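Local coordinates for D-galactonate dehydratase family member RspA (Pantoea ananatis, PDB 3T6C), which dehydrates D-gluconate to 2-dehydro-3-deoxy-D-gluconate with low activity in vitro, using one magnesium ion per subunit, at residues Thr210-Pro213 with Gly214-Asp218. Numbering follows the deposited sequence.
Sequences TKAP and GIYFD. With EDO (1,2-ethanediol), chain G.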
loop_
_atom_site.group_PDB
_atom_site.type_symbol
_atom_site.label_atom_id
_atom_site.label_comp_id
_atom_site.label_asym_id
_atom_site.label_seq_id
_atom_site.Cartn_x
_atom_site.Cartn_y
_atom_site.Cartn_z
ATOM N N THR A 210 -7.507 35.502 -32.977
ATOM C CA THR A 210 -6.219 36.141 -32.722
ATOM C C THR A 210 -5.497 35.240 -31.738
ATOM O O THR A 210 -6.133 34.490 -31.004
ATOM C CB THR A 210 -6.360 37.512 -32.066
ATOM O OG1 THR A 210 -6.931 37.323 -30.768
ATOM C CG2 THR A 210 -7.195 38.434 -32.897
ATOM N N LYS A 211 -4.175 35.287 -31.725
ATOM C CA LYS A 211 -3.453 34.447 -30.775
ATOM C C LYS A 211 -2.090 35.054 -30.431
ATOM O O LYS A 211 -1.519 35.874 -31.196
ATOM C CB LYS A 211 -3.287 33.040 -31.323
ATOM C CG LYS A 211 -2.333 32.996 -32.526
ATOM C CD LYS A 211 -2.448 31.639 -33.196
ATOM C CE LYS A 211 -1.402 31.531 -34.283
ATOM N NZ LYS A 211 -1.237 30.120 -34.712
ATOM N N ALA A 212 -1.580 34.654 -29.283
ATOM C CA ALA A 212 -0.329 35.189 -28.761
ATOM C C ALA A 212 0.864 34.720 -29.601
ATOM O O ALA A 212 0.833 33.658 -30.220
ATOM C CB ALA A 212 -0.143 34.676 -27.350
ATOM N N PRO A 213 1.948 35.479 -29.584
ATOM C CA PRO A 213 3.168 35.012 -30.263
ATOM C C PRO A 213 3.692 33.705 -29.663
ATOM O O PRO A 213 3.634 33.482 -28.451
ATOM C CB PRO A 213 4.172 36.117 -29.923
ATOM C CG PRO A 213 3.300 37.342 -29.741
ATOM C CD PRO A 213 2.088 36.829 -29.025
ATOM N N GLY A 214 4.252 32.842 -30.492
ATOM C CA GLY A 214 4.832 31.621 -29.981
ATOM C C GLY A 214 5.120 30.639 -31.089
ATOM O O GLY A 214 4.798 30.946 -32.260
ATOM N N ILE A 215 5.689 29.478 -30.739
ATOM C CA ILE A 215 5.918 28.447 -31.733
ATOM C C ILE A 215 4.796 27.434 -31.504
ATOM O O ILE A 215 4.785 26.705 -30.506
ATOM C CB ILE A 215 7.290 27.736 -31.525
ATOM C CG1 ILE A 215 8.423 28.778 -31.404
ATOM C CG2 ILE A 215 7.500 26.737 -32.623
ATOM C CD1 ILE A 215 8.492 29.775 -32.552
ATOM N N TYR A 216 3.816 27.435 -32.410
ATOM C CA TYR A 216 2.614 26.612 -32.269
ATOM C C TYR A 216 2.837 25.176 -32.694
ATOM O O TYR A 216 3.582 24.863 -33.670
ATOM C CB TYR A 216 1.451 27.275 -33.035
ATOM C CG TYR A 216 0.892 28.423 -32.251
ATOM C CD1 TYR A 216 1.601 29.614 -32.110
ATOM C CD2 TYR A 216 -0.313 28.285 -31.593
ATOM C CE1 TYR A 216 1.078 30.657 -31.339
ATOM C CE2 TYR A 216 -0.835 29.294 -30.807
ATOM C CZ TYR A 216 -0.138 30.473 -30.696
ATOM O OH TYR A 216 -0.650 31.468 -29.912
ATOM N N PHE A 217 2.207 24.279 -31.934
ATOM C CA PHE A 217 2.257 22.843 -32.261
ATOM C C PHE A 217 0.953 22.236 -31.849
ATOM O O PHE A 217 0.200 22.883 -31.117
ATOM C CB PHE A 217 3.433 22.164 -31.570
ATOM C CG PHE A 217 3.209 21.939 -30.089
ATOM C CD1 PHE A 217 3.225 23.014 -29.197
ATOM C CD2 PHE A 217 2.991 20.654 -29.614
ATOM C CE1 PHE A 217 3.008 22.807 -27.803
ATOM C CE2 PHE A 217 2.798 20.419 -28.242
ATOM C CZ PHE A 217 2.809 21.489 -27.325
ATOM N N ASP A 218 0.635 21.028 -32.347
ATOM C CA ASP A 218 -0.633 20.396 -32.036
ATOM C C ASP A 218 -0.301 19.065 -31.366
ATOM O O ASP A 218 0.066 18.099 -32.064
ATOM C CB ASP A 218 -1.465 20.217 -33.309
ATOM C CG ASP A 218 -2.860 19.653 -33.016
ATOM O OD1 ASP A 218 -3.008 18.800 -32.142
ATOM O OD2 ASP A 218 -3.850 20.128 -33.562
HETATM C C1 EDO G . 3.357 21.557 -36.041
HETATM O O1 EDO G . 3.467 21.749 -37.456
HETATM C C2 EDO G . 2.216 20.568 -35.772
HETATM O O2 EDO G . 2.399 19.948 -34.476
#
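Lys-211 lays its side chain along one face of the Tyr-216 ring, the two side chains running past each other in opposite directions. CG is set between the backbone N and the carbonyl carbon (chi1 68°), and the extended chain beyond carries the methylenes from the hydroxyl toward the ring's root. CB lies 3.4 Å from Tyr-216 OH, CD is 3.6 Å from Tyr-216 CZ, and CE makes a CH-pi contact. Lys-211 NZ ends 3.7 Å from the Tyr-216 ring centroid, 12° off the normal, a cation-pi interaction. Lysine suits this place because its greasy shaft covers the aromatic face while its charge meets the pi cloud; a weak hydrogen bond to Ser-207 OG also engages the ammonium.

Ala-212 contributes mainly its backbone carbonyl: Tyr-216 OH donates to Ala-212 O at 2.7 Å. The hydroxyl approaches at a bent angle of 132° at O, a little out of the carbonyl plane. The same oxygen sits at the ring edge, in plane, 3.2 Å from Tyr-216 CE1. Tyrosine thus fits here: its flat ring faces the lysine while its hydroxyl reaches the carbonyl. The small Ala-212 side chain packs on Arg-431.

Pro-213, its ring restricting phi, suits the extended course of the chain, and its O accepts a hydrogen bond from Arg-431 NE. Gly-214 takes a nearly fully extended shape that comes readily to a residue without a side chain.

The result is a surface loop folded back on the tyrosine of short strand 215-216, which pairs in parallel with strand 430-431 at the edge, within this chain, of a small three-stranded sheet, peripheral to the enolase-superfamily barrel and away from its active site.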